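Local coordinates for protein aldose 1-epimerase (Escherichia coli, PDB 3NRE) that probably catalyses the interconversion of the alpha and beta anomers of aldose sugars, at residues C48-P53 / V117-H122; W92-H97 / L102-E107; Y151-P156 / I213-E218. All blocks are in the same frame, centred on the assembly; numbering follows the deposited sequence. Where two conformers were deposited one is given.

Contact 1 of 3, residues C48-P53 / V117-H122; sequences CFPLVP and VSQAFH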
ATOM      1  N   CYS A  48      -5.126  -6.585  -0.108  1.00 17.79           N
ATOM      2  CA  CYS A  48      -4.595  -5.213  -0.015  1.00 18.68           C
ATOM      3  C   CYS A  48      -4.771  -4.729   1.399  1.00 21.67           C
ATOM      4  O   CYS A  48      -5.821  -4.957   2.002  1.00 20.59           O
ATOM      5  CB  CYS A  48      -5.361  -4.248  -0.948  1.00 19.61           C
ATOM      6  SG  CYS A  48      -4.731  -2.605  -1.015  1.00 21.41           S
ATOM      7  N   PHE A  49      -3.796  -3.956   1.913  1.00 18.43           N
ATOM      8  CA  PHE A  49      -3.991  -3.307   3.202  1.00 18.37           C
ATOM      9  C   PHE A  49      -3.559  -1.861   3.149  1.00 17.98           C
ATOM     10  O   PHE A  49      -2.711  -1.506   2.318  1.00 18.82           O
ATOM     11  CB  PHE A  49      -3.309  -4.087   4.361  1.00 18.11           C
ATOM     12  CG  PHE A  49      -1.823  -4.309   4.236  1.00 15.73           C
ATOM     13  CD1 PHE A  49      -0.923  -3.342   4.636  1.00 17.38           C
ATOM     14  CD2 PHE A  49      -1.300  -5.581   3.867  1.00 15.50           C
ATOM     15  CE1 PHE A  49       0.410  -3.550   4.661  1.00 16.45           C
ATOM     16  CE2 PHE A  49       0.065  -5.774   3.822  1.00 18.05           C
ATOM     17  CZ  PHE A  49       0.929  -4.757   4.227  1.00 18.66           C
ATOM     18  N   PRO A  50      -4.133  -1.024   4.015  1.00 16.90           N
ATOM     19  CA  PRO A  50      -3.856   0.406   4.015  1.00 19.07           C
ATOM     20  C   PRO A  50      -2.631   0.689   4.832  1.00 18.03           C
ATOM     21  O   PRO A  50      -2.269  -0.090   5.746  1.00 17.83           O
ATOM     22  CB  PRO A  50      -5.081   1.002   4.701  1.00 19.29           C
ATOM     23  CG  PRO A  50      -5.507  -0.077   5.673  1.00 18.78           C
ATOM     24  CD  PRO A  50      -5.246  -1.371   4.924  1.00 17.74           C
ATOM     25  N   LEU A  51      -1.951   1.772   4.461  1.00 18.45           N
ATOM     26  CA  LEU A  51      -0.766   2.225   5.179  1.00 18.17           C
ATOM     27  C   LEU A  51      -1.081   3.592   5.809  1.00 20.34           C
ATOM     28  O   LEU A  51      -1.274   4.580   5.084  1.00 22.86           O
ATOM     29  CB  LEU A  51       0.413   2.341   4.163  1.00 19.54           C
ATOM     30  CG  LEU A  51       0.641   1.088   3.273  1.00 19.35           C
ATOM     31  CD1 LEU A  51       1.733   1.339   2.222  1.00 18.94           C
ATOM     32  CD2 LEU A  51       0.951  -0.155   4.095  1.00 19.26           C
ATOM     33  N   VAL A  52      -1.189   3.624   7.135  1.00 19.27           N
ATOM     34  CA  VAL A  52      -1.492   4.861   7.882  1.00 19.99           C
ATOM     35  C   VAL A  52      -1.009   4.660   9.314  1.00 19.11           C
ATOM     36  O   VAL A  52      -1.256   3.613   9.921  1.00 22.23           O
ATOM     37  CB  VAL A  52      -3.024   5.143   7.826  1.00 22.37           C
ATOM     38  CG1 VAL A  52      -3.870   3.960   8.461  1.00 21.47           C
ATOM     39  CG2 VAL A  52      -3.333   6.416   8.543  1.00 26.57           C
ATOM     40  N   PRO A  53      -0.279   5.638   9.896  1.00 20.60           N
ATOM     41  CA  PRO A  53      -0.107   7.023   9.460  1.00 23.02           C
ATOM     42  C   PRO A  53       1.167   7.297   8.659  1.00 24.25           C
ATOM     43  O   PRO A  53       1.538   8.455   8.448  1.00 26.06           O
ATOM     44  CB  PRO A  53      -0.062   7.762  10.797  1.00 23.85           C
ATOM     45  CG  PRO A  53       0.691   6.818  11.683  1.00 22.95           C
ATOM     46  CD  PRO A  53       0.097   5.469  11.300  1.00 21.19           C
ATOM     47  N   VAL A 117      -8.800   7.678  11.161  1.00 26.15           N
ATOM     48  CA  VAL A 117      -8.701   7.521   9.716  1.00 27.47           C
ATOM     49  C   VAL A 117      -9.982   6.913   9.192  1.00 25.39           C
ATOM     50  O   VAL A 117     -10.519   6.041   9.850  1.00 26.82           O
ATOM     51  CB  VAL A 117      -7.459   6.723   9.314  1.00 24.35           C
ATOM     52  CG1 VAL A 117      -7.355   5.356  10.097  1.00 22.33           C
ATOM     53  CG2 VAL A 117      -7.388   6.475   7.795  1.00 25.16           C
ATOM     54  N   SER A 118     -10.422   7.372   8.015  1.00 23.17           N
ATOM     55  CA  SER A 118     -11.485   6.777   7.268  1.00 23.54           C
ATOM     56  C   SER A 118     -10.931   6.165   5.985  1.00 27.33           C
ATOM     57  O   SER A 118      -9.998   6.667   5.365  1.00 27.51           O
ATOM     58  CB  SER A 118     -12.617   7.792   6.992  1.00 30.35           C
ATOM     59  OG  SER A 118     -12.163   8.785   6.109  1.00 31.56           O
ATOM     60  N   GLN A 119     -11.517   5.032   5.585  1.00 22.14           N
ATOM     61  CA  GLN A 119     -11.202   4.409   4.316  1.00 24.10           C
ATOM     62  C   GLN A 119     -12.525   4.145   3.600  1.00 24.34           C
ATOM     63  O   GLN A 119     -13.326   3.357   4.118  1.00 24.64           O
ATOM     64  CB  GLN A 119     -10.439   3.100   4.508  1.00 21.72           C
ATOM     65  CG  GLN A 119      -9.755   2.658   3.232  1.00 22.25           C
ATOM     66  CD  GLN A 119      -8.929   1.407   3.379  1.00 21.78           C
ATOM     67  OE1 GLN A 119      -8.173   1.058   2.466  1.00 22.26           O
ATOM     68  NE2 GLN A 119      -9.101   0.694   4.483  1.00 23.90           N
ATOM     69  N   ALA A 120     -12.713   4.799   2.441  1.00 25.13           N
ATOM     70  CA  ALA A 120     -13.881   4.658   1.574  1.00 26.74           C
ATOM     71  C   ALA A 120     -13.551   3.869   0.316  1.00 29.41           C
ATOM     72  O   ALA A 120     -12.516   4.050  -0.318  1.00 28.37           O
ATOM     73  CB  ALA A 120     -14.434   6.033   1.180  1.00 29.15           C
ATOM     74  N   PHE A 121     -14.473   2.987  -0.053  1.00 25.46           N
ATOM     75  CA  PHE A 121     -14.344   2.140  -1.231  1.00 26.90           C
ATOM     76  C   PHE A 121     -15.548   2.423  -2.125  1.00 27.90           C
ATOM     77  O   PHE A 121     -16.657   2.490  -1.623  1.00 27.54           O
ATOM     78  CB  PHE A 121     -14.397   0.661  -0.798  1.00 26.87           C
ATOM     79  CG  PHE A 121     -13.298   0.246   0.156  1.00 22.21           C
ATOM     80  CD1 PHE A 121     -13.421   0.457   1.512  1.00 20.53           C
ATOM     81  CD2 PHE A 121     -12.162  -0.400  -0.318  1.00 24.33           C
ATOM     82  CE1 PHE A 121     -12.411   0.085   2.399  1.00 22.26           C
ATOM     83  CE2 PHE A 121     -11.161  -0.795   0.549  1.00 22.74           C
ATOM     84  CZ  PHE A 121     -11.309  -0.576   1.911  1.00 19.22           C
ATOM     85  N   HIS A 122     -15.331   2.496  -3.435  1.00 28.01           N
ATOM     86  CA  HIS A 122     -16.406   2.674  -4.401  1.00 29.06           C
ATOM     87  C   HIS A 122     -16.173   1.850  -5.662  1.00 30.82           C
ATOM     88  O   HIS A 122     -15.050   1.782  -6.158  1.00 30.81           O
ATOM     89  CB  HIS A 122     -16.525   4.148  -4.714  1.00 33.09           C
ATOM     90  CG  HIS A 122     -17.711   4.503  -5.547  1.00 37.95           C
ATOM     91  ND1 HIS A 122     -17.594   5.039  -6.811  1.00 50.84           N
ATOM     92  CD2 HIS A 122     -19.042   4.392  -5.305  1.00 41.61           C
ATOM     93  CE1 HIS A 122     -18.802   5.250  -7.311  1.00 46.16           C
ATOM     94  NE2 HIS A 122     -19.695   4.871  -6.413  1.00 48.53           N
TER
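Pro50, near the end of strand 48-51, and Val52, just beyond it, meet Gln119 and Val117 of the facing sheet, deep in the beta-sandwich on which the galactose mutarotase-like fold is built. The two backbones stand well apart, with Val52 CA 7.9 Å from Val117 CA, so side chains alone bridge the gap. Val52 and Val117 reach for each other tip to tip and meet methyl to methyl: Val52 CG1 lies 4.1 Å from Val117 CG1, and Val52 CG2 lies 4.1 Å from Val117 CG2. In both residues CG1 sits between the backbone N and the carbonyl carbon (chi1 60° in Val52, 52° in Val117), which turns both methyls of each fork toward the other. Val134, Leu132 and Trp92 pack around this pair.

One step along, Pro50 and Gln119 cross at about a right angle. Gln119 leaves its strand with CG opposite the backbone N (chi1 -163°) and stays extended, carrying its amide across to the proline ring. Pro50 CB is 3.8 Å from Gln119 OE1, while Pro50 CG is 3.9 Å from Gln119 NE2, so the amide meets the carbons of the ring rather than a polar partner there. Its hydrogen bonds go to the neighbours instead: NE2 donates to Gly21 O, and OE1 accepts from Trp148 NE1. Phe49 points the other way, stacking with His149 and Trp88, and a cis peptide bond follows Val52 at Pro53.

The contact is small, 155 Å² in all: one methyl-to-methyl pair and one amide laid against proline carbons. With OE1 and NE2 each given one partner, the way round of the amide is fixed, and a glutamine can sit in the core against a proline.

Contact 2 of 3, residues W92-H97 / L102-E107; sequences WQCVSH and LCLVYE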
ATOM      1  N   TRP A  92     -11.463  -2.090  12.477  1.00 20.75           N
ATOM      2  CA  TRP A  92     -12.160  -0.901  11.988  1.00 20.34           C
ATOM      3  C   TRP A  92     -13.652  -1.064  12.219  1.00 22.85           C
ATOM      4  O   TRP A  92     -14.139  -2.197  12.464  1.00 23.93           O
ATOM      5  CB  TRP A  92     -11.884  -0.712  10.504  1.00 19.76           C
ATOM      6  CG  TRP A  92     -10.429  -0.441  10.143  1.00 18.46           C
ATOM      7  CD1 TRP A  92      -9.325  -1.193  10.489  1.00 19.18           C
ATOM      8  CD2 TRP A  92      -9.932   0.665   9.356  1.00 19.89           C
ATOM      9  NE1 TRP A  92      -8.194  -0.631   9.949  1.00 18.68           N
ATOM     10  CE2 TRP A  92      -8.528   0.516   9.272  1.00 20.22           C
ATOM     11  CE3 TRP A  92     -10.529   1.768   8.722  1.00 19.44           C
ATOM     12  CZ2 TRP A  92      -7.735   1.408   8.566  1.00 23.15           C
ATOM     13  CZ3 TRP A  92      -9.749   2.660   8.069  1.00 22.22           C
ATOM     14  CH2 TRP A  92      -8.344   2.451   7.954  1.00 21.77           C
ATOM     15  N   GLN A  93     -14.383   0.058  12.139  1.00 24.25           N
ATOM     16  CA  GLN A  93     -15.828   0.069  12.284  1.00 24.83           C
ATOM     17  C   GLN A  93     -16.449   0.537  10.993  1.00 24.46           C
ATOM     18  O   GLN A  93     -16.015   1.511  10.392  1.00 25.57           O
ATOM     19  CB  GLN A  93     -16.216   1.001  13.423  1.00 29.89           C
ATOM     20  CG  GLN A  93     -15.980   0.410  14.832  1.00 38.82           C
ATOM     21  CD  GLN A  93     -14.517   0.410  15.291  1.00 54.01           C
ATOM     22  OE1 GLN A  93     -13.990  -0.656  15.694  1.00 57.33           O
ATOM     23  NE2 GLN A  93     -13.841   1.597  15.246  1.00 43.33           N
ATOM     24  N   CYS A  94     -17.548  -0.094  10.607  1.00 24.34           N
ATOM     25  CA  CYS A  94     -18.269   0.317   9.409  1.00 24.36           C
ATOM     26  C   CYS A  94     -19.235   1.472   9.749  1.00 30.02           C
ATOM     27  O   CYS A  94     -20.005   1.339  10.683  1.00 30.88           O
ATOM     28  CB  CYS A  94     -19.013  -0.908   8.811  1.00 26.90           C
ATOM     29  SG  CYS A  94     -20.040  -0.510   7.424  1.00 29.12           S
ATOM     30  N   VAL A  95     -19.154   2.563   8.988  1.00 27.85           N
ATOM     31  CA  VAL A  95     -20.099   3.709   9.091  1.00 29.63           C
ATOM     32  C   VAL A  95     -21.074   3.802   7.900  1.00 30.16           C
ATOM     33  O   VAL A  95     -22.087   4.528   7.949  1.00 31.10           O
ATOM     34  CB  VAL A  95     -19.352   5.047   9.325  1.00 27.57           C
ATOM     35  CG1 VAL A  95     -18.690   5.006  10.696  1.00 31.85           C
ATOM     36  CG2 VAL A  95     -18.337   5.298   8.231  1.00 29.37           C
ATOM     37  N   SER A  96     -20.807   3.104   6.801  1.00 29.31           N
ATOM     38  CA  SER A  96     -21.741   3.036   5.677  0.60 28.55           C
ATOM     39  C   SER A  96     -21.453   1.842   4.808  1.00 29.39           C
ATOM     40  O   SER A  96     -20.293   1.501   4.614  1.00 26.40           O
ATOM     41  CB  SER A  96     -21.694   4.287   4.754  0.60 30.86           C
ATOM     42  OG  SER A  96     -20.557   4.307   3.856  0.60 29.08           O
ATOM     43  N   HIS A  97     -22.523   1.249   4.280  1.00 25.85           N
ATOM     44  CA  HIS A  97     -22.395   0.129   3.356  1.00 28.55           C
ATOM     45  C   HIS A  97     -23.604   0.124   2.479  1.00 26.89           C
ATOM     46  O   HIS A  97     -24.717   0.003   2.952  1.00 30.05           O
ATOM     47  CB  HIS A  97     -22.261  -1.192   4.130  1.00 25.59           C
ATOM     48  CG  HIS A  97     -22.072  -2.411   3.264  1.00 26.80           C
ATOM     49  ND1 HIS A  97     -22.334  -3.689   3.738  1.00 28.24           N
ATOM     50  CD2 HIS A  97     -21.636  -2.568   1.986  1.00 32.19           C
ATOM     51  CE1 HIS A  97     -22.061  -4.571   2.798  1.00 27.13           C
ATOM     52  NE2 HIS A  97     -21.642  -3.934   1.717  1.00 26.32           N
ATOM     53  N   LEU A 102     -18.630   1.493   0.515  1.00 27.64           N
ATOM     54  CA  LEU A 102     -18.350   1.122   1.885  1.00 26.08           C
ATOM     55  C   LEU A 102     -17.425   2.187   2.477  1.00 26.28           C
ATOM     56  O   LEU A 102     -16.538   2.700   1.789  1.00 28.91           O
ATOM     57  CB  LEU A 102     -17.622  -0.252   1.918  1.00 24.28           C
ATOM     58  CG  LEU A 102     -17.248  -0.778   3.308  1.00 24.99           C
ATOM     59  CD1 LEU A 102     -18.468  -1.293   4.062  1.00 26.88           C
ATOM     60  CD2 LEU A 102     -16.216  -1.884   3.183  1.00 23.43           C
ATOM     61  N   CYS A 103     -17.646   2.513   3.744  1.00 22.04           N
ATOM     62  CA  CYS A 103     -16.757   3.351   4.522  1.00 24.80           C
ATOM     63  C   CYS A 103     -16.513   2.750   5.916  1.00 25.55           C
ATOM     64  O   CYS A 103     -17.440   2.368   6.636  1.00 23.96           O
ATOM     65  CB  CYS A 103     -17.339   4.764   4.652  1.00 25.49           C
ATOM     66  SG  CYS A 103     -16.147   5.878   5.448  1.00 33.27           S
ATOM     67  N   LEU A 104     -15.228   2.604   6.247  1.00 24.17           N
ATOM     68  CA  LEU A 104     -14.762   2.132   7.521  1.00 22.96           C
ATOM     69  C   LEU A 104     -13.918   3.227   8.199  1.00 22.56           C
ATOM     70  O   LEU A 104     -13.254   4.024   7.529  1.00 27.00           O
ATOM     71  CB  LEU A 104     -13.830   0.945   7.335  1.00 22.28           C
ATOM     72  CG  LEU A 104     -14.321  -0.229   6.504  1.00 23.39           C
ATOM     73  CD1 LEU A 104     -13.221  -1.302   6.337  1.00 26.97           C
ATOM     74  CD2 LEU A 104     -15.572  -0.842   7.128  1.00 23.95           C
ATOM     75  N   VAL A 105     -13.914   3.211   9.520  1.00 23.93           N
ATOM     76  CA  VAL A 105     -13.112   4.147  10.317  1.00 25.72           C
ATOM     77  C   VAL A 105     -12.302   3.400  11.391  1.00 25.90           C
ATOM     78  O   VAL A 105     -12.705   2.349  11.901  1.00 26.03           O
ATOM     79  CB  VAL A 105     -13.960   5.251  10.909  1.00 30.40           C
ATOM     80  CG1 VAL A 105     -14.720   6.012   9.816  1.00 29.97           C
ATOM     81  CG2 VAL A 105     -14.945   4.702  11.912  1.00 35.11           C
ATOM     82  N   TYR A 106     -11.134   3.935  11.712  1.00 25.18           N
ATOM     83  CA  TYR A 106     -10.287   3.415  12.769  1.00 25.29           C
ATOM     84  C   TYR A 106      -9.743   4.607  13.557  1.00 26.70           C
ATOM     85  O   TYR A 106      -9.368   5.595  12.944  1.00 26.38           O
ATOM     86  CB  TYR A 106      -9.136   2.610  12.159  1.00 22.83           C
ATOM     87  CG  TYR A 106      -8.098   2.135  13.143  1.00 20.62           C
ATOM     88  CD1 TYR A 106      -8.411   1.240  14.158  1.00 23.27           C
ATOM     89  CD2 TYR A 106      -6.799   2.610  13.106  1.00 22.47           C
ATOM     90  CE1 TYR A 106      -7.439   0.806  15.104  1.00 24.97           C
ATOM     91  CE2 TYR A 106      -5.833   2.189  14.033  1.00 24.33           C
ATOM     92  CZ  TYR A 106      -6.153   1.298  15.041  1.00 22.41           C
ATOM     93  OH  TYR A 106      -5.209   0.917  15.942  1.00 24.98           O
ATOM     94  N   GLU A 107      -9.756   4.489  14.881  1.00 25.80           N
ATOM     95  CA  GLU A 107      -9.189   5.482  15.813  0.50 29.27           C
ATOM     96  C   GLU A 107      -8.030   4.855  16.574  1.00 29.60           C
ATOM     97  O   GLU A 107      -8.155   3.737  17.103  1.00 28.88           O
ATOM     98  CB  GLU A 107     -10.239   5.935  16.833  0.50 32.50           C
ATOM     99  CG  GLU A 107     -11.498   6.541  16.254  0.50 30.82           C
ATOM    100  CD  GLU A 107     -12.436   7.073  17.331  0.50 39.46           C
ATOM    101  OE1 GLU A 107     -13.486   7.626  16.982  0.50 41.09           O
ATOM    102  OE2 GLU A 107     -12.103   6.966  18.529  0.50 47.97           O
TER
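Gln93 and Val105 exchange backbone bonds as an antiparallel hydrogen-bonded pair, Gln93 N to Val105 O and Val105 N to Gln93 O, both 2.8 Å. Val95 N donates to Cys103 O at 2.9 Å and Ser96 N reaches the same oxygen more weakly, while Cys103 N returns a bond to Ser96 O. Two residues face one: a classic beta bulge, set in the hairpin whose strand 93-97 edges the nine-stranded sheet.

On the Cys94 and Leu104 face, Cys94 SG touches Leu102 CD1 at 3.8 Å. At the bulge, Val95 CG2 meets Cys103 SG at 3.6 Å and its CG1 meets Val105 CG2.

The side chains of Trp92 and Tyr106 cross at about a right angle, yet their rings lie near parallel (28°), slid apart so they barely overlap. Tyr106 OH is hydrogen-bonded to His108 ND1. With CG opposite its carbonyl carbon (chi1 -64°), Trp92 lays one indole face on Tyr106 CB, a CH-pi contact 3.6 Å from the centroid of the six-membered ring. Trp92 CE3 lies against Leu104 CB, and NE1 donates to Gly87 O. An alanine in place of Trp92 is likely to uncover Tyr106 CB and Leu104 CB and leave Gly87 O without its indole donor.

Contact 3 of 3, residues Y151-P156 / I213-E218; sequences YFPLSP and IEQPQE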
ATOM      1  N   TYR A 151      -1.712  -6.765  -3.364  1.00 17.56           N
ATOM      2  CA  TYR A 151      -1.124  -7.971  -3.851  1.00 19.09           C
ATOM      3  C   TYR A 151      -1.797  -8.360  -5.162  1.00 20.95           C
ATOM      4  O   TYR A 151      -3.014  -8.618  -5.192  1.00 21.75           O
ATOM      5  CB  TYR A 151      -1.355  -9.111  -2.873  1.00 18.38           C
ATOM      6  CG  TYR A 151      -0.646  -8.980  -1.525  1.00 16.63           C
ATOM      7  CD1 TYR A 151      -1.205  -8.214  -0.493  1.00 19.20           C
ATOM      8  CD2 TYR A 151       0.531  -9.656  -1.274  1.00 20.25           C
ATOM      9  CE1 TYR A 151      -0.556  -8.123   0.758  1.00 20.69           C
ATOM     10  CE2 TYR A 151       1.144  -9.578  -0.021  1.00 21.48           C
ATOM     11  CZ  TYR A 151       0.613  -8.801   0.945  1.00 18.54           C
ATOM     12  OH  TYR A 151       1.222  -8.725   2.191  1.00 20.20           O
ATOM     13  N   PHE A 152      -1.022  -8.409  -6.246  1.00 20.31           N
ATOM     14  CA  PHE A 152      -1.551  -8.776  -7.563  1.00 20.14           C
ATOM     15  C   PHE A 152      -1.144 -10.193  -7.950  1.00 24.51           C
ATOM     16  O   PHE A 152      -0.064 -10.643  -7.612  1.00 23.01           O
ATOM     17  CB  PHE A 152      -0.969  -7.854  -8.618  1.00 23.00           C
ATOM     18  CG  PHE A 152      -1.377  -6.424  -8.465  1.00 19.09           C
ATOM     19  CD1 PHE A 152      -2.585  -5.993  -8.987  1.00 25.96           C
ATOM     20  CD2 PHE A 152      -0.598  -5.542  -7.771  1.00 23.99           C
ATOM     21  CE1 PHE A 152      -3.008  -4.682  -8.825  1.00 25.17           C
ATOM     22  CE2 PHE A 152      -0.996  -4.204  -7.635  1.00 22.96           C
ATOM     23  CZ  PHE A 152      -2.194  -3.771  -8.181  1.00 23.30           C
ATOM     24  N   PRO A 153      -1.979 -10.892  -8.759  1.00 21.02           N
ATOM     25  CA  PRO A 153      -1.626 -12.197  -9.262  1.00 25.11           C
ATOM     26  C   PRO A 153      -0.371 -12.062 -10.113  1.00 23.98           C
ATOM     27  O   PRO A 153      -0.192 -11.061 -10.785  1.00 24.25           O
ATOM     28  CB  PRO A 153      -2.809 -12.594 -10.140  1.00 26.04           C
ATOM     29  CG  PRO A 153      -3.873 -11.546  -9.838  1.00 25.15           C
ATOM     30  CD  PRO A 153      -3.286 -10.407  -9.220  1.00 26.26           C
ATOM     31  N   LEU A 154       0.453 -13.079 -10.098  1.00 25.14           N
ATOM     32  CA  LEU A 154       1.637 -13.083 -10.972  1.00 26.20           C
ATOM     33  C   LEU A 154       1.673 -14.285 -11.859  1.00 29.29           C
ATOM     34  O   LEU A 154       1.556 -15.409 -11.383  1.00 31.28           O
ATOM     35  CB  LEU A 154       2.914 -13.073 -10.112  1.00 25.49           C
ATOM     36  CG  LEU A 154       4.273 -12.985 -10.789  1.00 26.53           C
ATOM     37  CD1 LEU A 154       4.374 -11.743 -11.681  1.00 27.78           C
ATOM     38  CD2 LEU A 154       5.445 -12.961  -9.776  1.00 23.76           C
ATOM     39  N   SER A 155       1.873 -14.030 -13.154  1.00 29.54           N
ATOM     40  CA  SER A 155       2.029 -15.041 -14.172  1.00 30.82           C
ATOM     41  C   SER A 155       3.378 -14.824 -14.852  1.00 29.81           C
ATOM     42  O   SER A 155       3.872 -13.686 -14.849  1.00 28.92           O
ATOM     43  CB  SER A 155       0.880 -14.888 -15.185  1.00 29.02           C
ATOM     44  OG  SER A 155       1.223 -15.394 -16.444  1.00 41.57           O
ATOM     45  N   PRO A 156       3.951 -15.892 -15.480  1.00 30.56           N
ATOM     46  CA  PRO A 156       5.164 -15.718 -16.282  1.00 33.02           C
ATOM     47  C   PRO A 156       4.947 -14.648 -17.328  1.00 34.39           C
ATOM     48  O   PRO A 156       5.909 -14.032 -17.761  1.00 38.53           O
ATOM     49  CB  PRO A 156       5.363 -17.081 -16.954  1.00 37.61           C
ATOM     50  CG  PRO A 156       4.699 -18.044 -16.084  1.00 37.16           C
ATOM     51  CD  PRO A 156       3.556 -17.309 -15.385  1.00 33.28           C
ATOM     52  N   ILE A 213      -0.649  -2.582 -14.902  1.00 29.35           N
ATOM     53  CA  ILE A 213      -0.343  -3.960 -14.619  1.00 31.59           C
ATOM     54  C   ILE A 213      -0.989  -4.785 -15.743  1.00 30.19           C
ATOM     55  O   ILE A 213      -2.211  -4.877 -15.777  1.00 30.33           O
ATOM     56  CB  ILE A 213      -0.902  -4.402 -13.238  1.00 27.52           C
ATOM     57  CG1 ILE A 213      -0.215  -3.662 -12.075  1.00 32.66           C
ATOM     58  CG2 ILE A 213      -0.733  -5.885 -13.009  1.00 29.12           C
ATOM     59  CD1 ILE A 213      -0.873  -2.332 -11.710  1.00 34.92           C
ATOM     60  N   GLU A 214      -0.186  -5.411 -16.614  1.00 29.04           N
ATOM     61  CA  GLU A 214      -0.717  -6.186 -17.712  1.00 28.33           C
ATOM     62  C   GLU A 214      -0.781  -7.655 -17.402  1.00 28.92           C
ATOM     63  O   GLU A 214       0.233  -8.230 -16.972  1.00 29.25           O
ATOM     64  CB  GLU A 214       0.139  -6.022 -18.972  1.00 34.05           C
ATOM     65  CG  GLU A 214       0.204  -4.593 -19.444  1.00 42.29           C
ATOM     66  CD  GLU A 214       1.194  -4.355 -20.584  1.00 52.05           C
ATOM     67  OE1 GLU A 214       1.821  -5.312 -21.099  1.00 52.82           O
ATOM     68  OE2 GLU A 214       1.359  -3.174 -20.937  1.00 49.66           O
ATOM     69  N   GLN A 215      -1.938  -8.261 -17.696  1.00 28.13           N
ATOM     70  CA  GLN A 215      -2.206  -9.664 -17.415  1.00 30.00           C
ATOM     71  C   GLN A 215      -2.598 -10.311 -18.748  1.00 34.20           C
ATOM     72  O   GLN A 215      -3.739 -10.724 -18.967  1.00 31.76           O
ATOM     73  CB  GLN A 215      -3.279  -9.768 -16.324  1.00 30.15           C
ATOM     74  CG  GLN A 215      -2.886  -9.093 -14.983  1.00 26.69           C
ATOM     75  CD  GLN A 215      -1.811  -9.855 -14.229  1.00 25.08           C
ATOM     76  OE1 GLN A 215      -1.110 -10.705 -14.823  1.00 27.85           O
ATOM     77  NE2 GLN A 215      -1.759  -9.669 -12.887  1.00 24.67           N
ATOM     78  N   PRO A 216      -1.638 -10.363 -19.668  1.00 35.91           N
ATOM     79  CA  PRO A 216      -2.005 -10.750 -21.048  1.00 38.92           C
ATOM     80  C   PRO A 216      -2.593 -12.164 -21.194  1.00 38.25           C
ATOM     81  O   PRO A 216      -3.381 -12.407 -22.124  1.00 41.19           O
ATOM     82  CB  PRO A 216      -0.698 -10.609 -21.804  1.00 41.15           C
ATOM     83  CG  PRO A 216       0.357 -10.594 -20.857  1.00 42.22           C
ATOM     84  CD  PRO A 216      -0.197 -10.105 -19.543  1.00 38.26           C
ATOM     85  N   GLN A 217      -2.202 -13.065 -20.290  1.00 37.23           N
ATOM     86  CA  GLN A 217      -2.696 -14.451 -20.301  1.00 38.41           C
ATOM     87  C   GLN A 217      -4.197 -14.543 -20.072  1.00 39.42           C
ATOM     88  O   GLN A 217      -4.809 -15.562 -20.472  1.00 38.90           O
ATOM     89  CB  GLN A 217      -1.922 -15.324 -19.288  1.00 39.06           C
ATOM     90  CG  GLN A 217      -2.200 -15.066 -17.826  1.00 34.38           C
ATOM     91  CD  GLN A 217      -1.672 -13.724 -17.281  1.00 40.21           C
ATOM     92  OE1 GLN A 217      -0.943 -12.984 -17.948  1.00 34.09           O
ATOM     93  NE2 GLN A 217      -2.031 -13.428 -16.054  1.00 34.46           N
ATOM     94  N   GLU A 218      -4.757 -13.503 -19.428  1.00 39.11           N
ATOM     95  CA  GLU A 218      -6.186 -13.345 -19.108  0.50 40.56           C
ATOM     96  C   GLU A 218      -6.829 -12.278 -20.007  1.00 44.66           C
ATOM     97  O   GLU A 218      -8.033 -11.986 -19.882  1.00 48.43           O
ATOM     98  CB  GLU A 218      -6.397 -12.881 -17.653  0.50 40.41           C
ATOM     99  CG  GLU A 218      -5.886 -13.783 -16.521  0.50 37.14           C
ATOM    100  CD  GLU A 218      -6.789 -14.988 -16.268  0.50 41.41           C
ATOM    101  OE1 GLU A 218      -7.686 -15.257 -17.091  0.50 47.20           O
ATOM    102  OE2 GLU A 218      -6.591 -15.669 -15.245  0.50 51.63           O
TER
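Phe152 lies with one ring face under Ile213, whose CG1 stands 4.3 Å above the ring plane, over its centre. The two side chains cross at about a right angle, and Ile213 CD1 comes to 4.0 Å from Phe152 CZ. Ile222 and Met224 of strand 220-227 also touch this ring, so this end of the contact is hydrophobic.

Toward the surface the chemistry turns polar. Gln215 bends at chi2 (-71°), and the bend brings its amide over to the other segment, where NE2 donates to Pro153 O at 3.0 Å. The bond is fairly straight at the hydrogen and lies in the glutamine's own amide plane, yet the donor comes from above the carbonyl plane of Pro153, 36° out of it. Gln215 OE1 is gripped from two quarters: Gln217 NE2 donates to it at 3.1 Å, almost straight at the hydrogen though again from above the carbonyl plane, and Thr158 OG1 also hydrogen-bonds to it. The relay fixes the turn of the Gln215 amide, with its nitrogen to Pro153 and its oxygen to Gln217 and Thr158. A backbone bond from Glu218 N to Gln215 O closes the beta turn that brings Gln217 round, and the amide of Gln217 packs on Ser155, NE2 lying 3.4 Å from Ser155 CB. Ser155 OG is hydrogen-bonded to Gln157 N.

Here strands 142-153 and 210-215 end facing each other across the two sheets, and the chain after Pro153 passes over to strand 159-162, the neighbour of 210-215: a sheet-to-sheet crossing at the rim, as expected of a beta-sandwich.

Contact 1 is the core member, its centre about 9 Å from the centre of the chain, and buried throughout; contacts 2 and 3, their centres each about 18 Å from the chain centre, are partly buried. Contacts 1 and 3 both span facing sheets through side chains, and strands 48-51 and 142-153 are neighbours, so Phe49 packs on Tyr151. Contact 2 instead works within one sheet, by backbone bonds, and adjoins contact 1 where Gln119 N meets Leu104 O at 2.8 Å, a probable hydrogen bond. Glutamine serves differently in each cross-sheet contact: Gln119 bonds to third parties, whereas Gln215 bonds directly across. Contacts 2 and 3 do not touch, their nearest atoms being about 14 Å apart.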